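Side-chain contacts in putative alpha/beta hydrolase FOLD protein (Candidatus Nitrososphaera gargensis, PDB 5A62), which probably hydrolyses carboxylic esters, as expected of a putative archaeal carboxylesterase with the alpha/beta hydrolase fold: residues 41-46 / 51-56; 29-32 / 37-40; 15-20 / 86-91; 92-97 / 264-269; 25-30 / 79-84. All coordinates share one frame; numbering follows the deposited sequence.

Contact 1 (41-46 / 51-56); sequences YEIQLL and FRVIAY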
# COMPACT_ATOMS: atom_id res chain seq x y z
N TYR A 41 -11.79 13.98 -25.86
CA TYR A 41 -12.99 14.71 -26.09
C TYR A 41 -13.16 15.85 -25.12
O TYR A 41 -13.52 16.97 -25.49
CB TYR A 41 -14.21 13.80 -25.99
CG TYR A 41 -15.54 14.51 -26.11
CD1 TYR A 41 -15.96 15.00 -27.34
CD2 TYR A 41 -16.33 14.75 -25.00
CE1 TYR A 41 -17.16 15.69 -27.46
CE2 TYR A 41 -17.53 15.42 -25.12
CZ TYR A 41 -17.95 15.85 -26.36
OH TYR A 41 -19.15 16.55 -26.44
N GLU A 42 -12.91 15.59 -23.86
CA GLU A 42 -13.11 16.57 -22.84
C GLU A 42 -12.15 17.76 -23.01
O GLU A 42 -12.56 18.89 -22.74
CB GLU A 42 -12.88 15.97 -21.42
CG GLU A 42 -13.94 15.01 -21.00
CD GLU A 42 -13.84 13.65 -21.57
OE1 GLU A 42 -12.92 13.28 -22.33
OE2 GLU A 42 -14.75 12.84 -21.22
N ILE A 43 -10.90 17.53 -23.39
CA ILE A 43 -9.97 18.63 -23.59
C ILE A 43 -10.52 19.54 -24.69
O ILE A 43 -10.60 20.76 -24.46
CB ILE A 43 -8.58 18.10 -23.91
CG1 ILE A 43 -7.97 17.44 -22.67
CG2 ILE A 43 -7.70 19.23 -24.44
CD1 ILE A 43 -6.74 16.59 -22.91
N GLN A 44 -10.96 18.95 -25.79
CA GLN A 44 -11.53 19.76 -26.89
C GLN A 44 -12.77 20.48 -26.45
O GLN A 44 -12.90 21.68 -26.73
CB GLN A 44 -11.80 18.89 -28.12
CG GLN A 44 -10.50 18.39 -28.76
CD GLN A 44 -9.39 19.46 -28.87
OE1 GLN A 44 -8.24 19.24 -28.46
NE2 GLN A 44 -9.74 20.63 -29.40
N LEU A 45 -13.67 19.84 -25.74
CA LEU A 45 -14.91 20.48 -25.31
C LEU A 45 -14.62 21.64 -24.37
O LEU A 45 -15.21 22.72 -24.47
CB LEU A 45 -15.83 19.45 -24.66
CG LEU A 45 -17.01 19.98 -23.88
CD1 LEU A 45 -18.04 20.51 -24.85
CD2 LEU A 45 -17.60 18.88 -23.01
N LEU A 46 -13.67 21.47 -23.45
CA LEU A 46 -13.44 22.44 -22.43
C LEU A 46 -12.68 23.61 -23.00
O LEU A 46 -12.91 24.74 -22.58
CB LEU A 46 -12.71 21.77 -21.23
CG LEU A 46 -13.64 20.80 -20.50
CD1 LEU A 46 -12.81 20.07 -19.44
CD2 LEU A 46 -14.83 21.44 -19.83
N PHE A 51 -11.96 27.45 -21.25
CA PHE A 51 -11.07 27.11 -20.16
C PHE A 51 -9.65 26.79 -20.57
O PHE A 51 -9.39 26.47 -21.72
CB PHE A 51 -11.67 25.83 -19.55
CG PHE A 51 -12.95 26.07 -18.88
CD1 PHE A 51 -12.99 26.68 -17.66
CD2 PHE A 51 -14.16 25.64 -19.46
CE1 PHE A 51 -14.19 26.88 -16.99
CE2 PHE A 51 -15.37 25.87 -18.78
CZ PHE A 51 -15.38 26.52 -17.59
N ARG A 52 -8.75 26.94 -19.59
CA ARG A 52 -7.39 26.43 -19.69
C ARG A 52 -7.52 24.99 -19.10
O ARG A 52 -8.24 24.81 -18.15
CB ARG A 52 -6.44 27.23 -18.87
CG ARG A 52 -5.05 26.71 -18.79
CD ARG A 52 -4.26 27.54 -17.85
NE ARG A 52 -2.89 27.16 -17.69
CZ ARG A 52 -2.03 27.77 -16.90
NH1 ARG A 52 -2.41 28.76 -16.09
NH2 ARG A 52 -0.79 27.36 -16.87
N VAL A 53 -6.95 24.05 -19.78
CA VAL A 53 -7.10 22.60 -19.43
C VAL A 53 -5.74 21.99 -19.18
O VAL A 53 -4.91 21.89 -20.10
CB VAL A 53 -7.82 21.82 -20.48
CG1 VAL A 53 -8.13 20.40 -19.97
CG2 VAL A 53 -9.12 22.56 -20.83
N ILE A 54 -5.53 21.56 -17.95
CA ILE A 54 -4.31 20.89 -17.54
C ILE A 54 -4.62 19.42 -17.33
O ILE A 54 -5.61 19.12 -16.64
CB ILE A 54 -3.77 21.49 -16.25
CG1 ILE A 54 -3.38 22.98 -16.52
CG2 ILE A 54 -2.52 20.72 -15.80
CD1 ILE A 54 -3.43 23.82 -15.29
N ALA A 55 -3.86 18.54 -17.93
CA ALA A 55 -4.05 17.09 -17.69
C ALA A 55 -2.69 16.49 -17.45
O ALA A 55 -1.70 17.00 -17.95
CB ALA A 55 -4.72 16.46 -18.86
N TYR A 56 -2.60 15.45 -16.66
CA TYR A 56 -1.35 14.82 -16.35
C TYR A 56 -1.49 13.34 -16.19
O TYR A 56 -2.60 12.84 -16.05
CB TYR A 56 -0.60 15.48 -15.19
CG TYR A 56 -1.16 15.12 -13.85
CD1 TYR A 56 -2.35 15.66 -13.39
CD2 TYR A 56 -0.51 14.24 -13.01
CE1 TYR A 56 -2.82 15.34 -12.13
CE2 TYR A 56 -0.97 13.93 -11.78
CZ TYR A 56 -2.16 14.45 -11.38
OH TYR A 56 -2.61 14.17 -10.13

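Contact 2 (29-32 / 37-40); sequences IHPI and LIWD. With ACT (acetate ion), chain B.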
# COMPACT_ATOMS: atom_id res chain seq x y z
N ILE A 29 -7.92 14.61 -13.96
CA ILE A 29 -7.16 13.50 -13.33
C ILE A 29 -7.80 12.18 -13.67
O ILE A 29 -8.95 11.93 -13.30
CB ILE A 29 -7.03 13.70 -11.83
CG1 ILE A 29 -6.66 15.15 -11.46
CG2 ILE A 29 -6.02 12.74 -11.28
CD1 ILE A 29 -6.34 15.35 -10.00
N HIS A 30 -7.08 11.37 -14.41
CA HIS A 30 -7.53 10.08 -14.92
C HIS A 30 -7.60 8.98 -13.85
O HIS A 30 -7.08 9.13 -12.75
CB HIS A 30 -6.63 9.65 -16.09
CG HIS A 30 -5.24 9.31 -15.70
ND1 HIS A 30 -4.93 8.11 -15.11
CD2 HIS A 30 -4.03 9.94 -15.87
CE1 HIS A 30 -3.62 8.03 -14.92
NE2 HIS A 30 -3.06 9.14 -15.34
N PRO A 31 -8.25 7.85 -14.17
CA PRO A 31 -8.39 6.73 -13.24
C PRO A 31 -7.20 5.81 -13.30
O PRO A 31 -6.33 5.93 -14.12
CB PRO A 31 -9.60 6.00 -13.78
CG PRO A 31 -9.56 6.21 -15.19
CD PRO A 31 -9.09 7.63 -15.35
N ILE A 32 -7.15 4.84 -12.39
CA ILE A 32 -6.18 3.77 -12.52
C ILE A 32 -6.35 3.11 -13.88
O ILE A 32 -7.49 2.76 -14.23
CB ILE A 32 -6.29 2.73 -11.38
CG1 ILE A 32 -5.93 3.40 -10.05
CG2 ILE A 32 -5.41 1.53 -11.67
CD1 ILE A 32 -6.08 2.47 -8.85
N LEU A 37 -4.94 10.13 -22.81
CA LEU A 37 -5.74 9.69 -23.96
C LEU A 37 -7.21 9.52 -23.64
O LEU A 37 -8.07 9.61 -24.54
CB LEU A 37 -5.15 8.45 -24.62
CG LEU A 37 -3.63 8.54 -24.92
CD1 LEU A 37 -3.09 7.24 -25.48
CD2 LEU A 37 -3.30 9.77 -25.73
N ILE A 38 -7.57 9.28 -22.38
CA ILE A 38 -8.96 9.07 -22.02
C ILE A 38 -9.73 10.36 -22.08
O ILE A 38 -10.94 10.33 -22.09
CB ILE A 38 -9.05 8.42 -20.61
CG1 ILE A 38 -10.25 7.48 -20.50
CG2 ILE A 38 -9.06 9.44 -19.49
CD1 ILE A 38 -10.35 6.74 -19.18
N TRP A 39 -9.04 11.51 -22.14
CA TRP A 39 -9.63 12.86 -22.00
C TRP A 39 -9.71 13.61 -23.31
O TRP A 39 -9.99 14.82 -23.36
CB TRP A 39 -8.86 13.70 -20.97
CG TRP A 39 -8.89 13.25 -19.56
CD1 TRP A 39 -7.79 13.05 -18.69
CD2 TRP A 39 -10.04 13.12 -18.71
NE1 TRP A 39 -8.23 12.71 -17.47
CE2 TRP A 39 -9.59 12.80 -17.41
CE3 TRP A 39 -11.41 13.24 -18.90
CZ2 TRP A 39 -10.43 12.59 -16.38
CZ3 TRP A 39 -12.24 13.06 -17.87
CH2 TRP A 39 -11.74 12.70 -16.58
N ASP A 40 -9.51 12.94 -24.43
CA ASP A 40 -9.42 13.65 -25.70
C ASP A 40 -10.61 14.56 -25.97
O ASP A 40 -10.47 15.76 -26.27
CB ASP A 40 -9.19 12.64 -26.87
CG ASP A 40 -10.26 11.44 -26.98
OD1 ASP A 40 -11.20 11.25 -26.15
OD2 ASP A 40 -10.12 10.66 -27.97
C ACT B . -9.61 3.58 -9.71
O ACT B . -9.80 2.49 -10.29
OXT ACT B . -9.15 4.50 -10.32
CH3 ACT B . -9.89 3.76 -8.19
O HOH W 1 -5.37 13.17 -16.41

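Contact 3 (15-20 / 86-91); sequences YEDHGD and EHLNIG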
# COMPACT_ATOMS: atom_id res chain seq x y z
N TYR A 15 2.71 15.96 -18.52
CA TYR A 15 1.54 16.79 -18.49
C TYR A 15 1.31 17.55 -19.74
O TYR A 15 2.23 17.65 -20.53
CB TYR A 15 1.59 17.76 -17.28
CG TYR A 15 2.56 18.89 -17.49
CD1 TYR A 15 3.88 18.80 -17.16
CD2 TYR A 15 2.07 20.09 -17.98
CE1 TYR A 15 4.77 19.83 -17.36
CE2 TYR A 15 2.95 21.12 -18.25
CZ TYR A 15 4.28 20.99 -17.92
OH TYR A 15 5.23 22.02 -18.09
N GLU A 16 0.10 18.06 -19.90
CA GLU A 16 -0.26 19.02 -21.01
C GLU A 16 -1.00 20.15 -20.39
O GLU A 16 -1.76 20.02 -19.46
CB GLU A 16 -1.06 18.37 -22.10
CG GLU A 16 -0.33 17.24 -22.77
CD GLU A 16 -1.19 16.43 -23.72
OE1 GLU A 16 -2.41 16.67 -23.85
OE2 GLU A 16 -0.63 15.48 -24.34
N ASP A 17 -0.75 21.35 -20.94
CA ASP A 17 -1.34 22.61 -20.48
C ASP A 17 -1.93 23.26 -21.70
O ASP A 17 -1.18 23.85 -22.53
CB ASP A 17 -0.26 23.46 -19.85
CG ASP A 17 -0.77 24.78 -19.27
OD1 ASP A 17 -1.93 25.13 -19.44
OD2 ASP A 17 0.06 25.48 -18.67
N HIS A 18 -3.21 23.11 -21.90
CA HIS A 18 -3.90 23.56 -23.10
C HIS A 18 -4.61 24.86 -22.85
O HIS A 18 -5.19 25.13 -21.80
CB HIS A 18 -4.95 22.54 -23.48
CG HIS A 18 -4.42 21.23 -23.96
ND1 HIS A 18 -4.17 20.12 -23.15
CD2 HIS A 18 -4.18 20.81 -25.22
CE1 HIS A 18 -3.76 19.12 -23.90
NE2 HIS A 18 -3.76 19.51 -25.16
N GLY A 19 -4.73 25.67 -23.92
CA GLY A 19 -5.49 26.88 -23.79
C GLY A 19 -4.65 28.07 -23.35
O GLY A 19 -3.44 28.00 -23.11
N ASP A 20 -5.31 29.20 -23.19
CA ASP A 20 -4.64 30.41 -22.80
C ASP A 20 -4.32 30.45 -21.33
O ASP A 20 -5.18 30.15 -20.50
CB ASP A 20 -5.53 31.60 -23.11
CG ASP A 20 -4.78 32.92 -23.04
OD1 ASP A 20 -4.55 33.46 -21.95
OD2 ASP A 20 -4.39 33.42 -24.12
N GLU A 86 1.97 24.06 -8.63
CA GLU A 86 2.98 25.08 -8.33
C GLU A 86 3.81 25.40 -9.55
O GLU A 86 4.08 26.59 -9.86
CB GLU A 86 3.92 24.65 -7.23
CG GLU A 86 3.38 24.48 -5.88
CD GLU A 86 4.36 23.77 -4.92
OE1 GLU A 86 5.48 23.29 -5.30
OE2 GLU A 86 3.94 23.66 -3.73
N HIS A 87 4.21 24.42 -10.31
CA HIS A 87 5.07 24.58 -11.52
C HIS A 87 4.37 25.41 -12.52
O HIS A 87 5.06 26.21 -13.24
CB HIS A 87 5.38 23.19 -12.05
CG HIS A 87 6.14 23.19 -13.31
ND1 HIS A 87 7.40 23.75 -13.39
CD2 HIS A 87 5.84 22.69 -14.53
CE1 HIS A 87 7.85 23.55 -14.62
NE2 HIS A 87 6.93 22.95 -15.35
N LEU A 88 3.06 25.27 -12.65
CA LEU A 88 2.29 25.95 -13.66
C LEU A 88 1.73 27.26 -13.13
O LEU A 88 1.02 27.95 -13.86
CB LEU A 88 1.22 25.03 -14.20
CG LEU A 88 1.80 23.82 -14.89
CD1 LEU A 88 0.63 22.93 -15.33
CD2 LEU A 88 2.69 24.16 -16.08
N ASN A 89 2.03 27.59 -11.89
CA ASN A 89 1.58 28.81 -11.25
C ASN A 89 0.09 28.94 -11.27
O ASN A 89 -0.48 30.01 -11.57
CB ASN A 89 2.24 30.01 -11.94
CG ASN A 89 3.77 29.93 -11.88
OD1 ASN A 89 4.43 29.81 -12.90
ND2 ASN A 89 4.32 29.97 -10.70
N ILE A 90 -0.57 27.83 -10.94
CA ILE A 90 -2.04 27.80 -10.80
C ILE A 90 -2.40 28.16 -9.34
O ILE A 90 -2.16 27.36 -8.43
CB ILE A 90 -2.53 26.34 -11.10
CG1 ILE A 90 -2.07 25.87 -12.45
CG2 ILE A 90 -4.05 26.18 -11.02
CD1 ILE A 90 -2.42 26.80 -13.55
N GLY A 91 -3.04 29.32 -9.14
CA GLY A 91 -3.54 29.73 -7.80
C GLY A 91 -4.90 29.17 -7.36
O GLY A 91 -5.05 28.79 -6.18
O HOH W 2 7.57 21.50 -18.06

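Contact 4 (92-97 / 264-269); sequences KCTIIG and GFLAIV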
# COMPACT_ATOMS: atom_id res chain seq x y z
N LYS A 92 -5.89 29.19 -8.26
CA LYS A 92 -7.28 28.71 -7.95
C LYS A 92 -7.84 28.02 -9.17
O LYS A 92 -7.83 28.57 -10.26
CB LYS A 92 -8.25 29.82 -7.53
CG LYS A 92 -8.14 30.20 -6.05
CD LYS A 92 -9.43 30.72 -5.41
CE LYS A 92 -10.03 29.67 -4.46
NZ LYS A 92 -11.46 29.93 -4.10
N CYS A 93 -8.37 26.82 -8.98
CA CYS A 93 -8.74 25.98 -10.12
C CYS A 93 -9.93 25.13 -9.73
O CYS A 93 -10.34 25.10 -8.55
CB CYS A 93 -7.59 25.07 -10.53
SG CYS A 93 -7.12 23.82 -9.31
N THR A 94 -10.47 24.41 -10.69
CA THR A 94 -11.43 23.38 -10.45
C THR A 94 -10.78 22.07 -10.91
O THR A 94 -10.21 22.02 -11.99
CB THR A 94 -12.72 23.63 -11.17
OG1 THR A 94 -13.34 24.74 -10.47
CG2 THR A 94 -13.65 22.44 -11.14
N ILE A 95 -10.96 20.99 -10.16
CA ILE A 95 -10.37 19.68 -10.50
C ILE A 95 -11.50 18.71 -10.84
O ILE A 95 -12.44 18.59 -10.08
CB ILE A 95 -9.57 19.16 -9.33
CG1 ILE A 95 -8.47 20.13 -8.92
CG2 ILE A 95 -8.93 17.84 -9.69
CD1 ILE A 95 -7.77 19.82 -7.59
N ILE A 96 -11.32 18.05 -11.95
CA ILE A 96 -12.23 17.04 -12.48
C ILE A 96 -11.46 15.71 -12.39
O ILE A 96 -10.50 15.53 -13.11
CB ILE A 96 -12.72 17.30 -13.88
CG1 ILE A 96 -13.44 18.67 -13.90
CG2 ILE A 96 -13.61 16.17 -14.32
CD1 ILE A 96 -13.60 19.19 -15.29
N GLY A 97 -11.94 14.81 -11.51
CA GLY A 97 -11.22 13.57 -11.33
C GLY A 97 -12.07 12.36 -11.45
O GLY A 97 -13.16 12.33 -10.91
N GLY A 264 -23.08 22.30 -16.74
CA GLY A 264 -23.89 22.88 -15.74
C GLY A 264 -23.16 23.22 -14.46
O GLY A 264 -23.24 24.31 -13.88
N PHE A 265 -22.42 22.23 -13.97
CA PHE A 265 -21.63 22.47 -12.78
C PHE A 265 -20.59 23.57 -13.01
O PHE A 265 -20.34 24.40 -12.15
CB PHE A 265 -20.86 21.17 -12.42
CG PHE A 265 -21.69 20.01 -11.91
CD1 PHE A 265 -23.04 20.14 -11.51
CD2 PHE A 265 -21.10 18.76 -11.78
CE1 PHE A 265 -23.70 19.04 -11.04
CE2 PHE A 265 -21.76 17.69 -11.27
CZ PHE A 265 -23.04 17.83 -10.89
N LEU A 266 -19.89 23.54 -14.14
CA LEU A 266 -18.86 24.51 -14.41
C LEU A 266 -19.47 25.92 -14.54
O LEU A 266 -18.81 26.87 -14.18
CB LEU A 266 -18.09 24.15 -15.68
CG LEU A 266 -17.21 22.88 -15.48
CD1 LEU A 266 -16.59 22.48 -16.78
CD2 LEU A 266 -16.13 23.17 -14.48
N ALA A 267 -20.71 26.00 -14.99
CA ALA A 267 -21.37 27.30 -15.03
C ALA A 267 -21.61 27.85 -13.66
O ALA A 267 -21.42 29.05 -13.45
CB ALA A 267 -22.69 27.19 -15.75
N ILE A 268 -21.97 27.00 -12.70
CA ILE A 268 -22.11 27.41 -11.31
C ILE A 268 -20.80 27.88 -10.77
O ILE A 268 -20.72 28.89 -10.11
CB ILE A 268 -22.67 26.28 -10.44
CG1 ILE A 268 -24.08 25.93 -10.92
CG2 ILE A 268 -22.55 26.57 -8.95
CD1 ILE A 268 -24.59 24.62 -10.36
N VAL A 269 -19.73 27.11 -11.01
CA VAL A 269 -18.44 27.47 -10.48
C VAL A 269 -17.99 28.80 -11.07
O VAL A 269 -17.46 29.65 -10.33
CB VAL A 269 -17.38 26.40 -10.80
CG1 VAL A 269 -16.00 26.89 -10.38
CG2 VAL A 269 -17.77 25.08 -10.16

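Contact 5 (25-30 / 79-84); sequences PLVLIH and DDLRRL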
# COMPACT_ATOMS: atom_id res chain seq x y z
N PRO A 25 -8.52 27.82 -15.02
CA PRO A 25 -7.89 26.47 -15.16
C PRO A 25 -8.69 25.32 -14.56
O PRO A 25 -9.15 25.37 -13.43
CB PRO A 25 -6.62 26.65 -14.40
CG PRO A 25 -6.98 27.59 -13.29
CD PRO A 25 -7.95 28.54 -13.89
N LEU A 26 -8.81 24.31 -15.39
CA LEU A 26 -9.42 23.02 -15.02
C LEU A 26 -8.33 21.97 -15.10
O LEU A 26 -7.53 21.96 -16.04
CB LEU A 26 -10.50 22.64 -16.01
CG LEU A 26 -11.69 23.62 -16.16
CD1 LEU A 26 -12.71 23.12 -17.12
CD2 LEU A 26 -12.36 23.94 -14.86
N VAL A 27 -8.29 21.10 -14.09
CA VAL A 27 -7.32 20.04 -14.00
C VAL A 27 -8.02 18.71 -14.11
O VAL A 27 -8.94 18.49 -13.31
CB VAL A 27 -6.58 20.13 -12.64
CG1 VAL A 27 -5.54 19.03 -12.51
CG2 VAL A 27 -5.94 21.51 -12.46
N LEU A 28 -7.59 17.89 -15.03
CA LEU A 28 -8.21 16.59 -15.33
C LEU A 28 -7.33 15.51 -14.77
O LEU A 28 -6.14 15.45 -15.08
CB LEU A 28 -8.46 16.32 -16.79
CG LEU A 28 -9.13 17.46 -17.53
CD1 LEU A 28 -9.35 17.07 -18.97
CD2 LEU A 28 -10.44 17.82 -16.95
N ILE A 29 -7.92 14.61 -13.96
CA ILE A 29 -7.16 13.50 -13.33
C ILE A 29 -7.80 12.18 -13.67
O ILE A 29 -8.95 11.93 -13.30
CB ILE A 29 -7.03 13.70 -11.83
CG1 ILE A 29 -6.66 15.15 -11.46
CG2 ILE A 29 -6.02 12.74 -11.28
CD1 ILE A 29 -6.34 15.35 -10.00
N HIS A 30 -7.08 11.37 -14.41
CA HIS A 30 -7.53 10.08 -14.92
C HIS A 30 -7.60 8.98 -13.85
O HIS A 30 -7.08 9.13 -12.75
CB HIS A 30 -6.63 9.65 -16.09
CG HIS A 30 -5.24 9.31 -15.70
ND1 HIS A 30 -4.93 8.11 -15.11
CD2 HIS A 30 -4.03 9.94 -15.87
CE1 HIS A 30 -3.62 8.03 -14.92
NE2 HIS A 30 -3.06 9.14 -15.34
N ASP A 79 1.06 15.12 -3.36
CA ASP A 79 2.26 15.93 -3.47
C ASP A 79 2.69 16.06 -4.93
O ASP A 79 3.10 17.16 -5.34
CB ASP A 79 3.36 15.34 -2.62
CG ASP A 79 3.07 15.39 -1.14
OD1 ASP A 79 2.21 16.10 -0.66
OD2 ASP A 79 3.85 14.68 -0.44
N ASP A 80 2.54 15.04 -5.74
CA ASP A 80 2.86 15.16 -7.18
C ASP A 80 2.01 16.20 -7.80
O ASP A 80 2.46 17.01 -8.64
CB ASP A 80 2.59 13.83 -7.92
CG ASP A 80 3.54 12.67 -7.53
OD1 ASP A 80 4.64 12.93 -6.96
OD2 ASP A 80 3.11 11.52 -7.81
N LEU A 81 0.72 16.22 -7.49
CA LEU A 81 -0.21 17.22 -8.04
C LEU A 81 0.12 18.61 -7.53
O LEU A 81 0.09 19.58 -8.32
CB LEU A 81 -1.63 16.87 -7.63
CG LEU A 81 -2.72 17.84 -8.06
CD1 LEU A 81 -2.74 18.06 -9.54
CD2 LEU A 81 -4.10 17.36 -7.57
N ARG A 82 0.43 18.72 -6.25
CA ARG A 82 0.83 20.01 -5.72
C ARG A 82 2.02 20.57 -6.45
O ARG A 82 2.00 21.76 -6.84
CB ARG A 82 1.11 19.91 -4.23
CG ARG A 82 1.44 21.25 -3.60
CD ARG A 82 2.00 21.08 -2.18
NE ARG A 82 2.98 19.97 -2.02
CZ ARG A 82 4.29 20.00 -2.26
NH1 ARG A 82 4.91 21.09 -2.69
NH2 ARG A 82 5.00 18.88 -2.09
N ARG A 83 2.98 19.75 -6.71
CA ARG A 83 4.20 20.21 -7.41
C ARG A 83 3.83 20.63 -8.80
O ARG A 83 4.35 21.65 -9.31
CB ARG A 83 5.27 19.13 -7.40
CG ARG A 83 5.86 18.97 -6.00
CD ARG A 83 7.19 18.28 -5.90
NE ARG A 83 7.06 17.01 -6.57
CZ ARG A 83 6.62 15.88 -6.03
NH1 ARG A 83 6.40 15.77 -4.72
NH2 ARG A 83 6.54 14.81 -6.83
N LEU A 84 2.96 19.91 -9.49
CA LEU A 84 2.59 20.31 -10.85
C LEU A 84 1.86 21.66 -10.86
O LEU A 84 2.13 22.51 -11.70
CB LEU A 84 1.69 19.22 -11.49
CG LEU A 84 1.18 19.53 -12.88
CD1 LEU A 84 2.31 19.68 -13.90
CD2 LEU A 84 0.20 18.45 -13.31

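Contact 1 (41-46 / 51-56)
Val-53 stands between Ile-43 and Leu-46 as a bump set against two residues of neighbouring helical turns. Its CG2 lies 3.7 Å from CB of Leu-46, so this methyl meets the root of the leucine and not its forked end, while its CG1 reaches CG1 of Ile-43 at 4.0 Å, the two side chains crossing obliquely. The split follows from the torsion of the valine: CG1 is anti to its own backbone N (chi1 -172°) and CG2 lies beside that N, which turns one methyl to each helix residue. Further along the strand Ala-55 is also directed at the helix, but its CB stays 4.5 Å from the nearest atom of 41-46. At the other end Phe-51 closes the contact. Its backbone N donates to the carbonyl O of Leu-46, the last residue of 41-46, at 3.2 Å and 156° at the hydrogen. The same oxygen lies in the plane of the phenyl ring at its edge, 3.5 Å from CD2 of Phe-51, and CD2 of Leu-46 borders this ring at 4.3 Å from that ring atom. The side chain of Leu-46 also packs on Leu-26, Met-263 and Leu-266. All four touching residues are buried. Helix 40-48 thus runs by a short turn into strand 52-56, completing the beta-alpha-beta unit that starts at strand 25-29, a right-handed crossover of the kind from which the alpha/beta hydrolase fold is built.

Contact 2 (29-32 / 37-40)
His-30 and Ile-38 are the pair whose CA atoms come nearest, 7.3 Å apart: the chain leaves strand 25-29 at Ile-29, runs extended through His-30 and Pro-31, and returns through a 3-10 turn to Trp-39, the N-cap of helix 40-48. No direct hydrogen bond joins the two segments. The indole of Trp-39 instead presents its edge to the outgoing backbone, with CZ2 3.5 Å from the carbonyl O of Ile-29 and the N of His-30 near the ring plane. Water 1 accepts weak hydrogen bonds from NE1 of Trp-39 and the N of His-30. Ile-38 places CG2 over one indole face, 3.7 Å above the plane and toward the rim, and its CD1 meets the ring atom CG of Pro-31 at 4.1 Å. The His-30 side chain turns off elsewhere: with CG between the backbone N and carbonyl carbon (chi1 68°), ND1 donates to O of Pro-31 at 2.8 Å and 161°, and NE2 is hydrogen-bonded to the N of Leu-58. Both ring nitrogens are therefore engaged, which should hold the imidazole in one rotation. Beyond it, the N of Ile-32 gives a bond of 2.9 Å to OXT of an acetate ion, probably from the crystallisation liquor, also hydrogen-bonded to the N of Ile-100. Two backbone amides converging on an anion beside a probable nucleophile elbow are consistent with the oxyanion hole of an alpha/beta hydrolase.

Contact 3 (15-20 / 86-91)
Leu-88 supplies the apolar part by pushing its two methyls against the ring of Tyr-15: CD2 comes within 3.7 Å of the tyrosine CE2, and CD1 lies 4.1 Å from the same atom. The two side chains run alongside each other, pointing opposite ways. With its CG set between the backbone N and carbonyl carbon (chi1 75°), Tyr-15 directs its ring toward the end of helix 74-87. That helix closes in a Schellman motif, Asn-89 taking positive phi, and the contact fastens its C-terminal end to strand 12-18, near one margin of the central sheet of the hydrolase fold. Among the aromatic groups, the rings of Tyr-15 and His-87 have planes at 82° and centroids 5.9 Å apart, with the tyrosine OH at the edge of the imidazole. Water 2 is hydrogen-bonded to NE2 of His-87 at 3.1 Å; it also approaches the tyrosine OH, too closely in the model for that distance to be trusted. As for charge, OD2 of Asp-17 only brushes CD2 of Leu-88 at 3.9 Å; its strong partner is Arg-52, through a salt bridge.

Contact 4 (92-97 / 264-269)
Thr-94 carries the tight part of this contact almost alone. Its OG1 presses on CG1 of Val-269 at 3.4 Å, a close approach of a hydroxyl to a methyl, the two side chains crossing at a slant. The hydroxyl lies beside its own backbone N (chi1 -72°), and it is hydrogen-bonded with the OH of Tyr-24, so this buried polar atom is satisfied although its valine neighbour offers it nothing. The other branch, CG2, faces CD2 of Leu-266 at 4.2 Å. Leu-266 and Val-269 lie three residues apart on helix 256-272, which puts both on the side facing the sheet, and the threonine methyl and hydroxyl are shared out between them. This is the C-terminal helix packing across the central parallel strands of the alpha/beta hydrolase fold, here strand 93-98, whose end runs into a probable nucleophile elbow. Packing slackens along the strand toward that elbow: Ile-96 also points at the helix, but its side chain stays 4.7 Å from the nearest atom of 264-269 and leans on Leu-28 and Ile-122. On the far side of the helix Ala-267 and Ile-268 are exposed to solvent. At the start of the strand segment Lys-92 is exposed too, its NZ in a salt bridge with Asp-117.

Contact 5 (25-30 / 79-84)
Asp-80 OD1 takes NH2 of Arg-83 at 2.7 Å, a salt bridge one turn along helix 74-87 whose hydrogen bond is weak, bent to 129° at the hydrogen. The other carboxylate oxygen, OD2, pairs with NE of Arg-59, so two arginines grip the group and probably favour its charged form. The guanidinium of Arg-83 folds back over the helix, with the carbonyl O of Asp-79 3.6 Å above one face, toward the rim. Between these residues in sequence, Leu-81 turns to the sheet and makes the contact itself. Its CD2 meets CD1 of Ile-29 at 3.9 Å, the side chains crossing at about a right angle, and its CD1 reaches CG1 of Val-27 at 4.2 Å. A chi1 of 177° extends the leucine toward the sheet, where its two methyls meet alternate residues of strand 25-29. Around this core, Leu-81 also packs on Tyr-56 of strand 52-56 and on Ile-104 and Tyr-108, so helix 74-87 packs through it on the sheet and on helix 100-111.

Contacts 1, 3, 4 and 5 reach one mixed sheet in which strands 12-18, 52-56, 25-29 and 93-98 lie side by side. Along the chain, contact 2 starts from the same stretch as contact 5 and closes before contact 1 opens; contact 1 falls within the span of contact 5, itself within that of contact 3; contact 4 ties strand 93-98 to the C-terminal helix. Contacts 3 and 5 share helix 74-87, their centres about 9 Å apart, and contacts 2 and 5 share Ile-29 and His-30. Leu-46 of contact 1 touches Leu-266 of contact 4, while Arg-52 and Asp-17 join contacts 1 and 3 by a salt bridge. Helices are thereby fixed to the sheet that carries the probable active-site loops.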